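Local coordinates for protein Cyclo(L-tyrosyl-L-tyrosyl) synthase (Mycobacterium tuberculosis, PDB 2X9Q) that probably joins two tyrosines, delivered as tyrosyl-tRNA, into the cyclic dipeptide cyclo(L-Tyr-L-Tyr) without using ATP, a step towards mycocyclosin, at residues L65-T70 / H278-P283; F115-V120 / K142-V147. All blocks are in the same frame, centred on the assembly; numbering follows the deposited sequence.

Contact 1 of 2, residues L65-T70 / H278-P283; sequences LVRPFT and HAIVTP
Arg67 and Ile280 form a hydrogen-bonded pair in an antiparallel strand pairing, their side chains side by side and pointing the same way. Arg67 N gives a hydrogen bond to Ile280 O (2.8 Å), and Ile280 N returns one to Arg67 O. Leu65 and Thr282 make the other such pair, and past Pro68, which has no N-H, Phe69 N bonds to His278 O at 2.9 Å. Val66 with Val281 and Pro68 with Ala279 are the non-hydrogen-bonded pairs between; the carbonyl O of Leu65 takes a CA-H...O contact from Val281 CA at 3.3 Å.

Followed outward, Arg67 CB lies 3.7 Å from Ile280 O. CG stands anti to the backbone N (chi1 -171°), and a bend at chi3 (53°) turns the chain before the guanidinium, one face of which is covered by Ile280 CB. At the tip Arg67 NH2 is 3.8 Å from Ile280 CG1, while NH1 reaches Ile280 CD1 at 4.0 Å. Ile280 CD1 also lies at the edge of the Phe69 ring, 4.1 Å from Phe69 CD1. On the other face of the sheet Val66 CG1 meets Ala279 CB at 3.9 Å.

His278, close to Tyr253, a probable substrate-binding residue, is held by Asn251 O at ND1 and Leu257 N at NE2. The strand pair 64-68 and 276-283 lies between strands 59-61 and 249-253; Trp105 of helix 96-109 packs on Val66 and Val281, and helix 71-79 on Val66 and Pro68.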
loop_
_atom_site.group_PDB
_atom_site.type_symbol
_atom_site.label_atom_id
_atom_site.label_comp_id
_atom_site.label_asym_id
_atom_site.label_seq_id
_atom_site.Cartn_x
_atom_site.Cartn_y
_atom_site.Cartn_z
ATOM N N LEU A 65 13.024 1.760 11.130
ATOM C CA LEU A 65 13.415 0.381 11.074
ATOM C C LEU A 65 12.735 -0.146 9.792
ATOM O O LEU A 65 11.504 0.061 9.622
ATOM C CB LEU A 65 12.921 -0.339 12.299
ATOM C CG LEU A 65 13.442 0.208 13.670
ATOM C CD1 LEU A 65 12.759 -0.479 14.815
ATOM C CD2 LEU A 65 14.973 0.058 13.893
ATOM N N VAL A 66 13.517 -0.714 8.881
ATOM C CA VAL A 66 12.967 -1.277 7.625
ATOM C C VAL A 66 13.033 -2.825 7.757
ATOM O O VAL A 66 14.126 -3.421 7.881
ATOM C CB VAL A 66 13.781 -0.817 6.400
ATOM C CG1 VAL A 66 13.281 -1.435 5.006
ATOM C CG2 VAL A 66 13.838 0.658 6.371
ATOM N N ARG A 67 11.875 -3.450 7.690
ATOM C CA ARG A 67 11.749 -4.902 7.802
ATOM C C ARG A 67 11.132 -5.501 6.530
ATOM O O ARG A 67 9.859 -5.556 6.358
ATOM C CB ARG A 67 10.970 -5.265 9.063
ATOM C CG ARG A 67 11.042 -6.814 9.310
ATOM C CD ARG A 67 10.409 -7.273 10.638
ATOM N NE ARG A 67 9.011 -6.815 10.836
ATOM C CZ ARG A 67 7.903 -7.323 10.256
ATOM N NH1 ARG A 67 7.962 -8.341 9.374
ATOM N NH2 ARG A 67 6.695 -6.835 10.586
ATOM N N PRO A 68 12.011 -5.993 5.634
ATOM C CA PRO A 68 11.454 -6.651 4.440
ATOM C C PRO A 68 10.650 -7.888 4.841
ATOM O O PRO A 68 11.004 -8.609 5.783
ATOM C CB PRO A 68 12.694 -7.007 3.590
ATOM C CG PRO A 68 13.816 -6.015 4.162
ATOM C CD PRO A 68 13.496 -6.031 5.655
ATOM N N PHE A 69 9.578 -8.123 4.110
ATOM C CA PHE A 69 8.650 -9.176 4.488
ATOM C C PHE A 69 9.252 -10.592 4.228
ATOM O O PHE A 69 9.053 -11.434 5.067
ATOM C CB PHE A 69 7.326 -9.047 3.721
ATOM C CG PHE A 69 6.248 -9.964 4.243
ATOM C CD1 PHE A 69 5.623 -9.695 5.470
ATOM C CD2 PHE A 69 5.848 -11.058 3.490
ATOM C CE1 PHE A 69 4.618 -10.516 5.958
ATOM C CE2 PHE A 69 4.840 -11.949 3.956
ATOM C CZ PHE A 69 4.191 -11.643 5.190
ATOM N N THR A 70 9.970 -10.802 3.117
ATOM C CA THR A 70 10.653 -12.072 2.842
ATOM C C THR A 70 12.144 -11.811 2.516
ATOM O O THR A 70 12.544 -10.684 2.263
ATOM C CB THR A 70 10.122 -12.866 1.591
ATOM O OG1 THR A 70 10.382 -12.080 0.388
ATOM C CG2 THR A 70 8.621 -13.216 1.763
ATOM N N HIS A 278 7.810 -6.222 -0.421
ATOM C CA HIS A 278 7.105 -5.423 0.619
ATOM C C HIS A 278 8.037 -5.273 1.802
ATOM O O HIS A 278 8.779 -6.217 2.111
ATOM C CB HIS A 278 5.825 -6.225 1.053
ATOM C CG HIS A 278 5.056 -5.654 2.208
ATOM N ND1 HIS A 278 4.799 -4.295 2.346
ATOM C CD2 HIS A 278 4.388 -6.273 3.223
ATOM C CE1 HIS A 278 4.018 -4.113 3.405
ATOM N NE2 HIS A 278 3.756 -5.303 3.952
ATOM N N ALA A 279 8.009 -4.109 2.469
ATOM C CA ALA A 279 8.659 -3.911 3.715
ATOM C C ALA A 279 7.787 -3.164 4.690
ATOM O O ALA A 279 7.084 -2.228 4.329
ATOM C CB ALA A 279 10.026 -3.119 3.560
ATOM N N ILE A 280 7.912 -3.533 5.955
ATOM C CA ILE A 280 7.256 -2.823 7.026
ATOM C C ILE A 280 8.271 -1.772 7.531
ATOM O O ILE A 280 9.434 -2.130 7.870
ATOM C CB ILE A 280 6.842 -3.803 8.140
ATOM C CG1 ILE A 280 5.704 -4.681 7.592
ATOM C CG2 ILE A 280 6.271 -2.986 9.336
ATOM C CD1 ILE A 280 6.229 -5.875 6.752
ATOM N N VAL A 281 7.871 -0.515 7.517
ATOM C CA VAL A 281 8.802 0.597 7.772
ATOM C C VAL A 281 8.223 1.414 8.885
ATOM O O VAL A 281 7.095 1.918 8.746
ATOM C CB VAL A 281 8.978 1.514 6.540
ATOM C CG1 VAL A 281 9.853 2.661 6.887
ATOM C CG2 VAL A 281 9.547 0.710 5.347
ATOM N N THR A 282 8.914 1.424 10.031
ATOM C CA THR A 282 8.372 2.012 11.279
ATOM C C THR A 282 9.406 2.954 11.923
ATOM O O THR A 282 10.589 2.821 11.633
ATOM C CB THR A 282 8.014 0.948 12.325
ATOM O OG1 THR A 282 9.123 0.039 12.551
ATOM C CG2 THR A 282 6.727 0.196 11.942
ATOM N N PRO A 283 8.977 3.924 12.770
ATOM C CA PRO A 283 10.002 4.883 13.336
ATOM C C PRO A 283 10.952 4.115 14.286
ATOM O O PRO A 283 10.452 3.235 14.973
ATOM C CB PRO A 283 9.128 5.875 14.174
ATOM C CG PRO A 283 7.753 5.762 13.568
ATOM C CD PRO A 283 7.610 4.249 13.219
#

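Contact 2 of 2, residues F115-V120 / K142-V147; sequences FVYTDV and KNIRGV
Ile144 of helix 133-158 reaches Tyr117 and Asp119 with different branches. Its CG2 touches Tyr117 CE2 at 4.0 Å and also Asp119 CB. CG1 lies beside the backbone N (chi1 -66°), and the extended chi2 of 163° carries Ile144 CD1 out to Asp119 CA at 3.8 Å. The Tyr117 and Ile144 side chains cross at about a right angle. One helical turn on, Val147 CG1 lies 4.1 Å from Tyr117 CB and equally far from Tyr117 CD2. Tyr117 CG sits between its backbone N and carbonyl carbon (chi1 62°), which sets the ring beside Val147 CG1 and Ile144 CG2, both meeting it obliquely.

The contact is apolar, and the polar ends turn to other partners: Asp119 OD2 to Ser171 OG, and Tyr117 OH, weakly, to Arg148 NE. Thr118, whose CB points away from the helix, bonds through OG1 to Glu233 OE2, a residue with a possible critical catalytic role by similarity. Helix 133-158 packs on the C-terminal end of strand 112-117 and on the loop that follows, which borders the probable active site. With the parallel neighbour 165-169 they form a beta-alpha-beta crossover, helix 122-128 also lying in the connection, as in the Rossmann-like fold shared with class I aminoacyl-tRNA synthetases.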
loop_
_atom_site.group_PDB
_atom_site.type_symbol
_atom_site.label_atom_id
_atom_site.label_comp_id
_atom_site.label_asym_id
_atom_site.label_seq_id
_atom_site.Cartn_x
_atom_site.Cartn_y
_atom_site.Cartn_z
ATOM N N PHE A 115 4.976 8.499 -3.530
ATOM C CA PHE A 115 4.031 8.485 -2.450
ATOM C C PHE A 115 2.740 8.245 -3.208
ATOM O O PHE A 115 2.539 8.882 -4.250
ATOM C CB PHE A 115 3.874 9.895 -1.831
ATOM C CG PHE A 115 4.885 10.255 -0.836
ATOM C CD1 PHE A 115 4.848 9.678 0.410
ATOM C CD2 PHE A 115 5.897 11.192 -1.150
ATOM C CE1 PHE A 115 5.753 10.046 1.412
ATOM C CE2 PHE A 115 6.841 11.545 -0.170
ATOM C CZ PHE A 115 6.753 10.985 1.113
ATOM N N VAL A 116 1.882 7.339 -2.731
ATOM C CA VAL A 116 0.578 7.117 -3.378
ATOM C C VAL A 116 -0.487 7.181 -2.249
ATOM O O VAL A 116 -0.438 6.435 -1.317
ATOM C CB VAL A 116 0.559 5.723 -4.065
ATOM C CG1 VAL A 116 -0.811 5.446 -4.623
ATOM C CG2 VAL A 116 1.661 5.655 -5.235
ATOM N N TYR A 117 -1.411 8.135 -2.315
ATOM C CA TYR A 117 -2.420 8.229 -1.274
ATOM C C TYR A 117 -3.721 7.620 -1.745
ATOM O O TYR A 117 -4.129 7.728 -2.923
ATOM C CB TYR A 117 -2.607 9.675 -0.730
ATOM C CG TYR A 117 -3.068 10.656 -1.783
ATOM C CD1 TYR A 117 -2.139 11.279 -2.591
ATOM C CD2 TYR A 117 -4.456 10.922 -2.014
ATOM C CE1 TYR A 117 -2.518 12.171 -3.575
ATOM C CE2 TYR A 117 -4.855 11.840 -3.042
ATOM C CZ TYR A 117 -3.883 12.484 -3.750
ATOM O OH TYR A 117 -4.180 13.313 -4.819
ATOM N N THR A 118 -4.370 6.943 -0.824
ATOM C CA THR A 118 -5.578 6.217 -1.199
ATOM C C THR A 118 -6.770 7.219 -1.274
ATOM O O THR A 118 -7.034 7.897 -0.323
ATOM C CB THR A 118 -5.813 5.010 -0.288
ATOM O OG1 THR A 118 -4.734 4.095 -0.504
ATOM C CG2 THR A 118 -7.147 4.226 -0.729
ATOM N N ASP A 119 -7.426 7.349 -2.418
ATOM C CA ASP A 119 -8.544 8.289 -2.504
ATOM C C ASP A 119 -9.807 7.579 -3.046
ATOM O O ASP A 119 -10.663 8.199 -3.738
ATOM C CB ASP A 119 -8.148 9.474 -3.402
ATOM C CG ASP A 119 -7.915 9.033 -4.819
ATOM O OD1 ASP A 119 -7.421 7.869 -5.028
ATOM O OD2 ASP A 119 -8.198 9.811 -5.748
ATOM N N VAL A 120 -9.874 6.266 -2.865
ATOM C CA VAL A 120 -10.994 5.489 -3.411
ATOM C C VAL A 120 -11.515 4.627 -2.256
ATOM O O VAL A 120 -10.727 4.223 -1.375
ATOM C CB VAL A 120 -10.534 4.553 -4.578
ATOM C CG1 VAL A 120 -10.412 5.400 -5.911
ATOM C CG2 VAL A 120 -9.225 3.790 -4.185
ATOM N N LYS A 142 -12.695 16.041 2.837
ATOM C CA LYS A 142 -11.793 16.719 3.734
ATOM C C LYS A 142 -10.486 15.956 4.016
ATOM O O LYS A 142 -9.406 16.576 4.019
ATOM C CB LYS A 142 -12.520 17.008 5.082
ATOM C CG LYS A 142 -11.684 17.761 6.007
ATOM C CD LYS A 142 -12.214 17.989 7.471
ATOM C CE LYS A 142 -12.949 16.820 8.040
ATOM N NZ LYS A 142 -11.967 15.933 8.675
ATOM N N ASN A 143 -10.578 14.660 4.310
ATOM C CA ASN A 143 -9.396 13.905 4.669
ATOM C C ASN A 143 -8.481 13.687 3.476
ATOM O O ASN A 143 -7.237 13.670 3.623
ATOM C CB ASN A 143 -9.848 12.579 5.305
ATOM C CG ASN A 143 -10.403 12.781 6.733
ATOM O OD1 ASN A 143 -10.252 13.833 7.285
ATOM N ND2 ASN A 143 -11.037 11.766 7.294
ATOM N N ILE A 144 -9.084 13.492 2.294
ATOM C CA ILE A 144 -8.319 13.363 1.062
ATOM C C ILE A 144 -7.591 14.704 0.638
ATOM O O ILE A 144 -6.373 14.687 0.351
ATOM C CB ILE A 144 -9.140 12.794 -0.110
ATOM C CG1 ILE A 144 -9.572 11.313 0.157
ATOM C CG2 ILE A 144 -8.342 12.914 -1.392
ATOM C CD1 ILE A 144 -10.747 10.853 -0.796
ATOM N N ARG A 145 -8.287 15.861 0.720
ATOM C CA ARG A 145 -7.576 17.165 0.604
ATOM C C ARG A 145 -6.422 17.299 1.587
ATOM O O ARG A 145 -5.384 17.761 1.196
ATOM C CB ARG A 145 -8.520 18.358 0.862
ATOM C CG ARG A 145 -9.670 18.475 -0.189
ATOM C CD ARG A 145 -10.297 19.996 -0.077
ATOM N NE ARG A 145 -11.516 20.120 -0.912
ATOM C CZ ARG A 145 -11.500 20.283 -2.236
ATOM N NH1 ARG A 145 -12.644 20.404 -2.867
ATOM N NH2 ARG A 145 -10.349 20.303 -2.915
ATOM N N GLY A 146 -6.622 16.961 2.865
ATOM C CA GLY A 146 -5.556 17.159 3.839
ATOM C C GLY A 146 -4.315 16.296 3.470
ATOM O O GLY A 146 -3.157 16.801 3.472
ATOM N N VAL A 147 -4.535 14.995 3.168
ATOM C CA VAL A 147 -3.363 14.159 2.958
ATOM C C VAL A 147 -2.705 14.551 1.592
ATOM O O VAL A 147 -1.483 14.640 1.505
ATOM C CB VAL A 147 -3.732 12.656 3.138
ATOM C CG1 VAL A 147 -4.420 12.143 1.937
ATOM C CG2 VAL A 147 -2.507 11.846 3.448
#

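Overall arrangement
Both contacts reach one mixed seven-stranded sheet, on opposite sides of the centre of the chain. Their centres are 22 Å apart and their nearest atoms about 10 Å, without touching. Contact 1 joins strands 64-68 and 276-283 edge to edge, in the antiparallel part of the sheet; contact 2 lays helix 133-158 on the end of strand 112-117 and the loop after it, in the parallel part. Strands 249-253 and 82-87 lie between 276-283 and 112-117. Along the chain contact 2 is nested within the loop that contact 1 closes, so segments far apart in sequence come together beside the parallel strands of the Rossmann-like core, and the probable catalytic residues lie in the chain between.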